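Local coordinates for tyrosine-protein phosphatase non-receptor type 18 (Homo sapiens, PDB 2OC3) that dephosphorylates phosphotyrosine in proteins, autophosphorylated tyrosine kinases among them, and is represented here by its catalytic domain, at residues A[153-158]-A[162-167]; A[147-152]-A[193-198]; A[80-85]-A[119-124]. All coordinates share one frame; numbering follows the deposited sequence.

Contact 1 (A[153-158]-A[162-167]); sequences QEPLQT and CITLIK
L156 and I163 are the hydrogen-bonded pair of an antiparallel beta hairpin, in which the short strand 156-158 runs back against the start of the long strand 161-170 at one edge of the central mixed sheet of the tyrosine phosphatase domain. The pair illustrates how a hairpin is held by backbone bonds and by side-chain packing together. L156 N donates to I163 O at 2.9 Å, and I163 N returns the bond to L156 O at 2.8 Å. L156 O receives a further approach from the residue before I163, a CA-H...O contact with C162 CA at 3.5 Å. On one face the two aliphatic side chains meet at their roots, with L156 CB and I163 CB 4.3 Å apart, while CG1 of I163 lies beside the L156 carbonyl oxygen. I163 is the buried member; it also packs on V182 of the next strand and on W120 of helix 116-125, so at I163 this face is turned toward the helix.

The other face carries C162 and Q157, the non-hydrogen-bonded pair. With SG anti to its backbone N (chi1 178°), C162 sends its sulfur along the strand toward P155, where SG comes within 4.2 Å of P155 CB. Q157 approaches C162 from the turn end: a bend at chi2 (79°) folds the amide back across the strands, placing Q157 OE1 3.6 Å from C162 CB. The other end of that amide, NE2, is hydrogen-bonded to G159 O in the turn, which probably sets the rotation of the group. Before P155 the two chains diverge, and direct pairing gives way to a bridge: one water accepts from Q153 N at 3.1 Å and donates to L165 O at 2.7 Å.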
loop_
_atom_site.group_PDB
_atom_site.type_symbol
_atom_site.label_atom_id
_atom_site.label_comp_id
_atom_site.label_asym_id
_atom_site.label_seq_id
_atom_site.Cartn_x
_atom_site.Cartn_y
_atom_site.Cartn_z
ATOM N N GLN A 153 12.071 11.344 -21.590
ATOM C CA GLN A 153 13.369 11.249 -22.249
ATOM C C GLN A 153 14.543 11.100 -21.273
ATOM O O GLN A 153 15.667 11.507 -21.574
ATOM C CB GLN A 153 13.581 12.463 -23.165
ATOM C CG GLN A 153 12.557 12.571 -24.288
ATOM C CD GLN A 153 12.720 13.840 -25.104
ATOM O OE1 GLN A 153 13.173 14.873 -24.598
ATOM N NE2 GLN A 153 12.342 13.773 -26.375
ATOM N N GLU A 154 14.287 10.506 -20.110
ATOM C CA GLU A 154 15.340 10.268 -19.123
ATOM C C GLU A 154 15.045 8.942 -18.435
ATOM O O GLU A 154 14.513 8.933 -17.327
ATOM C CB GLU A 154 15.404 11.391 -18.083
ATOM N N PRO A 155 15.378 7.827 -19.101
ATOM C CA PRO A 155 15.240 6.534 -18.428
ATOM C C PRO A 155 16.083 6.469 -17.170
ATOM O O PRO A 155 17.144 7.112 -17.082
ATOM C CB PRO A 155 15.795 5.535 -19.448
ATOM C CG PRO A 155 15.646 6.219 -20.774
ATOM C CD PRO A 155 15.860 7.674 -20.487
ATOM N N LEU A 156 15.632 5.673 -16.222
ATOM C CA LEU A 156 16.309 5.501 -14.953
ATOM C C LEU A 156 16.912 4.097 -14.903
ATOM O O LEU A 156 16.185 3.119 -15.068
ATOM C CB LEU A 156 15.296 5.701 -13.841
ATOM C CG LEU A 156 15.745 5.609 -12.399
ATOM C CD1 LEU A 156 16.940 6.540 -12.153
ATOM C CD2 LEU A 156 14.559 5.979 -11.520
ATOM N N GLN A 157 18.231 4.003 -14.719
ATOM C CA GLN A 157 18.899 2.722 -14.479
ATOM C C GLN A 157 19.068 2.551 -12.969
ATOM O O GLN A 157 19.670 3.390 -12.292
ATOM C CB GLN A 157 20.255 2.649 -15.205
ATOM C CG GLN A 157 20.892 1.247 -15.247
ATOM C CD GLN A 157 20.292 0.327 -16.325
ATOM O OE1 GLN A 157 19.965 0.771 -17.427
ATOM N NE2 GLN A 157 20.144 -0.951 -16.003
ATOM N N THR A 158 18.486 1.495 -12.437
ATOM C CA THR A 158 18.662 1.110 -11.065
ATOM C C THR A 158 19.157 -0.313 -11.050
ATOM O O THR A 158 18.408 -1.257 -11.313
ATOM C CB THR A 158 17.346 1.174 -10.304
ATOM O OG1 THR A 158 16.716 2.448 -10.551
ATOM C CG2 THR A 158 17.622 0.952 -8.809
ATOM N N CYS A 162 16.016 -1.094 -16.009
ATOM C CA CYS A 162 15.944 0.113 -16.780
ATOM C C CYS A 162 14.471 0.481 -16.855
ATOM O O CYS A 162 13.663 -0.310 -17.379
ATOM C CB CYS A 162 16.547 -0.107 -18.167
ATOM S SG CYS A 162 16.430 1.378 -19.181
ATOM N N ILE A 163 14.131 1.626 -16.274
ATOM C CA ILE A 163 12.771 2.121 -16.245
ATOM C C ILE A 163 12.626 3.247 -17.267
ATOM O O ILE A 163 13.418 4.186 -17.261
ATOM C CB ILE A 163 12.389 2.675 -14.834
ATOM C CG1 ILE A 163 12.950 1.769 -13.721
ATOM C CG2 ILE A 163 10.858 2.906 -14.727
ATOM C CD1 ILE A 163 12.378 0.383 -13.722
ATOM N N THR A 164 11.632 3.118 -18.148
ATOM C CA THR A 164 11.335 4.118 -19.173
ATOM C C THR A 164 9.923 4.640 -19.024
ATOM O O THR A 164 9.009 3.885 -18.777
ATOM C CB THR A 164 11.500 3.497 -20.562
ATOM O OG1 THR A 164 12.847 3.021 -20.710
ATOM C CG2 THR A 164 11.225 4.491 -21.651
ATOM N N LEU A 165 9.768 5.951 -19.155
ATOM C CA LEU A 165 8.466 6.565 -19.146
ATOM C C LEU A 165 7.820 6.543 -20.535
ATOM O O LEU A 165 8.356 7.131 -21.508
ATOM C CB LEU A 165 8.550 8.001 -18.616
ATOM C CG LEU A 165 7.213 8.706 -18.431
ATOM C CD1 LEU A 165 6.396 8.110 -17.273
ATOM C CD2 LEU A 165 7.454 10.183 -18.174
ATOM N N ILE A 166 6.692 5.861 -20.627
ATOM C CA ILE A 166 5.922 5.808 -21.875
ATOM C C ILE A 166 4.896 6.945 -21.964
ATOM O O ILE A 166 4.758 7.564 -23.015
ATOM C CB ILE A 166 5.178 4.451 -22.021
ATOM C CG1 ILE A 166 6.149 3.283 -21.951
ATOM C CG2 ILE A 166 4.352 4.389 -23.305
ATOM C CD1 ILE A 166 7.299 3.308 -22.972
ATOM N N LYS A 167 4.218 7.269 -20.874
ATOM C CA LYS A 167 3.164 8.272 -20.889
ATOM C C LYS A 167 2.874 8.689 -19.463
ATOM O O LYS A 167 3.064 7.894 -18.518
ATOM C CB LYS A 167 1.905 7.687 -21.518
ATOM C CG LYS A 167 0.880 8.703 -21.958
ATOM C CD LYS A 167 -0.375 8.006 -22.445
ATOM C CE LYS A 167 -1.503 8.996 -22.710
ATOM N NZ LYS A 167 -1.188 9.918 -23.833
HETATM O O HOH W 1 9.735 9.425 -22.124
#

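Contact 2 (A[147-152]-A[193-198]); sequences RYWAQE and QLQYMS
The backbones stay well apart here, 8.5 Å between the CA atoms of W149 and Q193, so the loop 147-152 meets strand 187-196 of the central phosphatase sheet through side chains. Y148 and Q193 reach for each other from opposite directions. Q193 NE2 donates to Y148 OH at 3.0 Å, a bent bond (144°) with the hydroxyl tilted out of the amide plane; the same OH is hydrogen-bonded to H232, the neighbour of the predicted nucleophile C233. The amide also lies against W149: Q193 NE2 is 3.3 Å from W149 CE3, and OE1 sits 3.8 Å above one indole face, displaced from the ring centre. R147 CG lies over the opposite face, so the indole has a contact on both. W149 CG stands between its own N and carbonyl carbon (chi1 60°), which swings the indole so that its CE3 edge points at the middle of the Y148 ring face. R178 bonds OE1 of both Q193 and Q195 and makes a cation-pi contact with W149. An alanine in place of Q193 would probably leave Y148 OH without its amide donor and R178 NH1 short of one acceptor. Two residues along the strand, Q195 OE1 comes obliquely toward the same indole, 4.1 Å from W149 CZ2.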
loop_
_atom_site.group_PDB
_atom_site.type_symbol
_atom_site.label_atom_id
_atom_site.label_comp_id
_atom_site.label_asym_id
_atom_site.label_seq_id
_atom_site.Cartn_x
_atom_site.Cartn_y
_atom_site.Cartn_z
ATOM N N ARG A 147 12.399 9.012 -5.916
ATOM C CA ARG A 147 11.814 8.797 -7.229
ATOM C C ARG A 147 12.372 7.486 -7.770
ATOM O O ARG A 147 13.598 7.313 -7.924
ATOM C CB ARG A 147 12.151 9.941 -8.181
ATOM C CG ARG A 147 11.715 9.631 -9.584
ATOM C CD ARG A 147 11.696 10.857 -10.448
ATOM N NE ARG A 147 13.022 11.441 -10.637
ATOM C CZ ARG A 147 13.917 11.014 -11.529
ATOM N NH1 ARG A 147 13.689 9.945 -12.297
ATOM N NH2 ARG A 147 15.095 11.644 -11.643
ATOM N N TYR A 148 11.467 6.567 -8.087
ATOM C CA TYR A 148 11.811 5.285 -8.686
ATOM C C TYR A 148 11.308 5.118 -10.094
ATOM O O TYR A 148 11.551 4.075 -10.714
ATOM C CB TYR A 148 11.293 4.176 -7.801
ATOM C CG TYR A 148 9.800 4.256 -7.510
ATOM C CD1 TYR A 148 8.853 3.753 -8.423
ATOM C CD2 TYR A 148 9.329 4.764 -6.293
ATOM C CE1 TYR A 148 7.511 3.793 -8.183
ATOM C CE2 TYR A 148 7.934 4.833 -6.049
ATOM C CZ TYR A 148 7.040 4.314 -6.986
ATOM O OH TYR A 148 5.700 4.302 -6.736
ATOM N N TRP A 149 10.579 6.108 -10.587
ATOM C CA TRP A 149 10.037 6.149 -11.954
ATOM C C TRP A 149 10.915 7.065 -12.807
ATOM O O TRP A 149 11.657 7.911 -12.292
ATOM C CB TRP A 149 8.588 6.623 -11.931
ATOM C CG TRP A 149 8.404 7.984 -11.356
ATOM C CD1 TRP A 149 8.413 9.149 -12.034
ATOM C CD2 TRP A 149 8.213 8.334 -9.956
ATOM N NE1 TRP A 149 8.261 10.206 -11.178
ATOM C CE2 TRP A 149 8.140 9.734 -9.895
ATOM C CE3 TRP A 149 8.104 7.606 -8.758
ATOM C CZ2 TRP A 149 7.927 10.414 -8.726
ATOM C CZ3 TRP A 149 7.927 8.304 -7.573
ATOM C CH2 TRP A 149 7.868 9.695 -7.560
ATOM N N ALA A 150 10.814 6.871 -14.121
ATOM C CA ALA A 150 11.599 7.613 -15.097
ATOM C C ALA A 150 10.872 8.885 -15.440
ATOM O O ALA A 150 9.667 9.028 -15.211
ATOM C CB ALA A 150 11.814 6.776 -16.343
ATOM N N GLN A 151 11.646 9.836 -15.954
ATOM C CA GLN A 151 11.089 11.082 -16.459
ATOM C C GLN A 151 11.191 11.122 -17.980
ATOM O O GLN A 151 11.828 10.270 -18.597
ATOM C CB GLN A 151 11.754 12.281 -15.775
ATOM C CG GLN A 151 11.342 12.321 -14.293
ATOM C CD GLN A 151 11.914 13.477 -13.485
ATOM O OE1 GLN A 151 11.239 14.005 -12.597
ATOM N NE2 GLN A 151 13.168 13.842 -13.750
ATOM N N GLU A 152 10.500 12.084 -18.575
ATOM C CA GLU A 152 10.418 12.174 -20.035
ATOM C C GLU A 152 11.805 12.243 -20.647
ATOM O O GLU A 152 12.623 13.070 -20.239
ATOM C CB GLU A 152 9.591 13.396 -20.456
ATOM C CG GLU A 152 9.471 13.584 -21.966
ATOM N N GLN A 193 1.810 3.085 -12.668
ATOM C CA GLN A 193 1.937 3.701 -11.337
ATOM C C GLN A 193 0.944 4.824 -11.180
ATOM O O GLN A 193 0.899 5.754 -12.008
ATOM C CB GLN A 193 3.336 4.254 -11.148
ATOM C CG GLN A 193 3.609 4.864 -9.755
ATOM C CD GLN A 193 4.427 6.133 -9.786
ATOM O OE1 GLN A 193 4.537 6.777 -10.823
ATOM N NE2 GLN A 193 5.051 6.482 -8.661
ATOM N N LEU A 194 0.119 4.723 -10.151
ATOM C CA LEU A 194 -0.798 5.759 -9.813
ATOM C C LEU A 194 -0.259 6.490 -8.613
ATOM O O LEU A 194 0.128 5.835 -7.657
ATOM C CB LEU A 194 -2.156 5.194 -9.501
ATOM C CG LEU A 194 -2.980 4.655 -10.673
ATOM C CD1 LEU A 194 -3.930 3.482 -10.279
ATOM C CD2 LEU A 194 -3.750 5.777 -11.315
ATOM N N GLN A 195 -0.208 7.818 -8.662
ATOM C CA GLN A 195 0.357 8.601 -7.570
ATOM C C GLN A 195 -0.667 9.614 -7.118
ATOM O O GLN A 195 -1.181 10.382 -7.910
ATOM C CB GLN A 195 1.645 9.326 -7.986
ATOM C CG GLN A 195 2.316 9.990 -6.754
ATOM C CD GLN A 195 3.518 10.839 -7.065
ATOM O OE1 GLN A 195 3.944 10.958 -8.224
ATOM N NE2 GLN A 195 4.082 11.451 -6.011
ATOM N N TYR A 196 -1.005 9.593 -5.843
ATOM C CA TYR A 196 -1.878 10.572 -5.200
ATOM C C TYR A 196 -0.981 11.773 -4.879
ATOM O O TYR A 196 0.088 11.617 -4.255
ATOM C CB TYR A 196 -2.513 9.974 -3.915
ATOM C CG TYR A 196 -3.720 10.738 -3.489
ATOM C CD1 TYR A 196 -4.978 10.268 -3.766
ATOM C CD2 TYR A 196 -3.620 11.971 -2.859
ATOM C CE1 TYR A 196 -6.113 11.010 -3.433
ATOM C CE2 TYR A 196 -4.735 12.713 -2.535
ATOM C CZ TYR A 196 -5.975 12.226 -2.819
ATOM O OH TYR A 196 -7.108 12.994 -2.509
ATOM N N MET A 197 -1.389 12.960 -5.364
ATOM C CA MET A 197 -0.473 14.102 -5.484
ATOM C C MET A 197 -0.651 15.195 -4.438
ATOM O O MET A 197 0.194 16.088 -4.387
ATOM C CB MET A 197 -0.615 14.755 -6.882
ATOM C CG MET A 197 -0.387 13.788 -8.010
ATOM S SD MET A 197 1.228 13.030 -8.058
ATOM C CE MET A 197 2.193 14.466 -8.607
ATOM N N SER A 198 -1.695 15.114 -3.607
ATOM C CA SER A 198 -2.059 16.198 -2.697
ATOM C C SER A 198 -2.467 15.760 -1.301
ATOM O O SER A 198 -3.124 16.504 -0.587
ATOM C CB SER A 198 -3.203 16.971 -3.326
ATOM O OG SER A 198 -4.313 16.097 -3.443
#

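Contact 3 (A[80-85]-A[119-124]); sequences SLLQEE and FWRLVW
Through the carbonyl of L81 and the guanidinium of R121, a type II beta turn, S80 to Q83, is tied to helix 116-125, which packs beside the central sheet of the tyrosine phosphatase fold. The turn is closed by Q83 N donating to S80 O at 2.9 Å. Its central peptide presents the L81 carbonyl to the helix, where it serves as a worked example of a backbone acceptor gripped by arginine. R121 comes side-on: NE reaches L81 O at 2.9 Å and NH2 reaches the same oxygen at 2.8 Å, with N-H...O angles of 141° and 143°. One oxygen thus takes two donors, at the guanidinium edge and near its plane, and the fork holds the group against rotation. A bend at chi3 (67°) in an otherwise stretched chain brings that edge round to the carbonyl.

The guanidinium has further partners nearby. NH1 forms a salt bridge with D118 from the same helix, and NH2 has a second acceptor in S88 O. E125 of the same helix supplies the complementary acceptors: OE1 takes L81 N and OE2 takes S80 OG, so both the N and the O of L81 are satisfied by side chains of one helix.

Apolar contact completes the join. L81 CD2 fits between the two helix residues that flank it, 4.3 Å from R121 CB and 3.8 Å from CD1 of W124, approaching that indole obliquely. W124 CB is almost as near to the same methyl group, so L81 rests on the root of the tryptophan as well as on its five-membered ring. L82, the third residue of the turn, leans on the aliphatic part of the arginine instead, its CD1 4.4 Å from R121 CG.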
loop_
_atom_site.group_PDB
_atom_site.type_symbol
_atom_site.label_atom_id
_atom_site.label_comp_id
_atom_site.label_asym_id
_atom_site.label_seq_id
_atom_site.Cartn_x
_atom_site.Cartn_y
_atom_site.Cartn_z
ATOM N N SER A 80 13.592 -13.295 -3.339
ATOM C CA SER A 80 14.468 -14.325 -3.814
ATOM C C SER A 80 15.099 -13.927 -5.139
ATOM O O SER A 80 16.067 -14.549 -5.574
ATOM C CB SER A 80 13.725 -15.636 -3.978
ATOM O OG SER A 80 12.786 -15.633 -5.038
ATOM N N LEU A 81 14.568 -12.901 -5.812
ATOM C CA LEU A 81 15.109 -12.540 -7.096
ATOM C C LEU A 81 16.542 -12.045 -6.905
ATOM O O LEU A 81 16.855 -11.212 -6.032
ATOM C CB LEU A 81 14.194 -11.494 -7.771
ATOM C CG LEU A 81 14.549 -11.085 -9.206
ATOM C CD1 LEU A 81 14.256 -12.248 -10.168
ATOM C CD2 LEU A 81 13.820 -9.825 -9.652
ATOM N N LEU A 82 17.441 -12.595 -7.714
ATOM C CA LEU A 82 18.864 -12.287 -7.648
ATOM C C LEU A 82 19.531 -12.849 -6.410
ATOM O O LEU A 82 20.600 -12.417 -6.077
ATOM C CB LEU A 82 19.141 -10.774 -7.800
ATOM C CG LEU A 82 18.716 -10.107 -9.137
ATOM C CD1 LEU A 82 18.906 -8.597 -9.107
ATOM C CD2 LEU A 82 19.476 -10.708 -10.301
ATOM N N GLN A 83 18.910 -13.823 -5.740
ATOM C CA GLN A 83 19.561 -14.413 -4.553
ATOM C C GLN A 83 20.897 -15.035 -4.930
ATOM O O GLN A 83 21.863 -14.908 -4.155
ATOM C CB GLN A 83 18.673 -15.458 -3.879
ATOM C CG GLN A 83 18.328 -16.670 -4.728
ATOM N N GLU A 84 20.946 -15.702 -6.097
ATOM C CA GLU A 84 22.187 -16.356 -6.602
ATOM C C GLU A 84 23.330 -15.366 -6.832
ATOM O O GLU A 84 24.499 -15.745 -6.859
ATOM C CB GLU A 84 21.920 -17.147 -7.901
ATOM C CG GLU A 84 21.750 -16.266 -9.150
ATOM N N GLU A 85 23.003 -14.093 -7.011
ATOM C CA GLU A 85 24.005 -13.049 -7.199
ATOM C C GLU A 85 24.312 -12.322 -5.881
ATOM O O GLU A 85 25.022 -11.308 -5.862
ATOM C CB GLU A 85 23.546 -12.076 -8.292
ATOM C CG GLU A 85 23.118 -12.779 -9.606
ATOM N N PHE A 119 13.093 -2.448 -4.223
ATOM C CA PHE A 119 11.739 -2.130 -4.636
ATOM C C PHE A 119 11.410 -2.733 -6.008
ATOM O O PHE A 119 10.378 -3.366 -6.186
ATOM C CB PHE A 119 11.540 -0.610 -4.645
ATOM C CG PHE A 119 10.196 -0.182 -5.055
ATOM C CD1 PHE A 119 9.186 -0.064 -4.108
ATOM C CD2 PHE A 119 9.933 0.178 -6.360
ATOM C CE1 PHE A 119 7.919 0.392 -4.479
ATOM C CE2 PHE A 119 8.676 0.595 -6.738
ATOM C CZ PHE A 119 7.668 0.686 -5.797
ATOM N N TRP A 120 12.321 -2.574 -6.964
ATOM C CA TRP A 120 12.071 -3.186 -8.302
ATOM C C TRP A 120 12.168 -4.706 -8.282
ATOM O O TRP A 120 11.424 -5.375 -8.970
ATOM C CB TRP A 120 12.943 -2.545 -9.380
ATOM C CG TRP A 120 12.447 -1.171 -9.739
ATOM C CD1 TRP A 120 13.058 0.022 -9.486
ATOM C CD2 TRP A 120 11.199 -0.863 -10.367
ATOM N NE1 TRP A 120 12.257 1.048 -9.910
ATOM C CE2 TRP A 120 11.128 0.548 -10.480
ATOM C CE3 TRP A 120 10.149 -1.622 -10.866
ATOM C CZ2 TRP A 120 10.025 1.200 -11.063
ATOM C CZ3 TRP A 120 9.070 -0.963 -11.471
ATOM C CH2 TRP A 120 9.025 0.430 -11.531
ATOM N N ARG A 121 13.047 -5.280 -7.452
ATOM C CA ARG A 121 13.037 -6.742 -7.290
ATOM C C ARG A 121 11.669 -7.248 -6.807
ATOM O O ARG A 121 11.149 -8.283 -7.263
ATOM C CB ARG A 121 14.112 -7.176 -6.285
ATOM C CG ARG A 121 15.556 -7.075 -6.780
ATOM C CD ARG A 121 16.583 -7.186 -5.609
ATOM N NE ARG A 121 16.552 -8.501 -5.024
ATOM C CZ ARG A 121 16.787 -8.809 -3.741
ATOM N NH1 ARG A 121 17.085 -7.903 -2.811
ATOM N NH2 ARG A 121 16.751 -10.077 -3.426
ATOM N N LEU A 122 11.080 -6.500 -5.867
ATOM C CA LEU A 122 9.749 -6.818 -5.337
ATOM C C LEU A 122 8.732 -6.767 -6.476
ATOM O O LEU A 122 8.005 -7.740 -6.705
ATOM C CB LEU A 122 9.370 -5.853 -4.195
ATOM C CG LEU A 122 8.002 -5.975 -3.529
ATOM C CD1 LEU A 122 8.038 -5.244 -2.181
ATOM C CD2 LEU A 122 6.892 -5.368 -4.364
ATOM N N VAL A 123 8.700 -5.637 -7.199
ATOM C CA VAL A 123 7.717 -5.465 -8.260
ATOM C C VAL A 123 7.889 -6.584 -9.313
ATOM O O VAL A 123 6.917 -7.189 -9.771
ATOM C CB VAL A 123 7.876 -4.069 -8.874
ATOM C CG1 VAL A 123 7.084 -3.965 -10.185
ATOM C CG2 VAL A 123 7.465 -3.009 -7.861
ATOM N N TRP A 124 9.133 -6.868 -9.686
ATOM C CA TRP A 124 9.370 -7.874 -10.741
ATOM C C TRP A 124 9.029 -9.293 -10.264
ATOM O O TRP A 124 8.332 -10.077 -10.905
ATOM C CB TRP A 124 10.832 -7.805 -11.150
ATOM C CG TRP A 124 11.111 -8.541 -12.440
ATOM C CD1 TRP A 124 11.450 -9.860 -12.577
ATOM C CD2 TRP A 124 10.975 -8.019 -13.768
ATOM N NE1 TRP A 124 11.551 -10.187 -13.900
ATOM C CE2 TRP A 124 11.311 -9.073 -14.656
ATOM C CE3 TRP A 124 10.652 -6.771 -14.294
ATOM C CZ2 TRP A 124 11.272 -8.918 -16.034
ATOM C CZ3 TRP A 124 10.646 -6.626 -15.677
ATOM C CH2 TRP A 124 10.951 -7.698 -16.516
#

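Overall arrangement
Helix 116-125 and the loop 147-152 tie the three contacts together. Contacts 1 and 2 are centred about 12 Å apart and meet where A150 CB packs on I163 O at 3.2 Å. Contact 3 lies farther off, about 19 Å from contact 1 and 21 Å from contact 2 between centres, yet its helix reaches both: W120 CE2 is 3.5 Å from I163 CD1, and W120 NE1 makes a weak hydrogen bond with Y148 O. Contact 2 is the one near the active site, the Q195 side chain lying about 9 Å from that of R239, a probable substrate-binding residue, and about 10 Å from that of C233. Contacts 1 and 3 lie away from it.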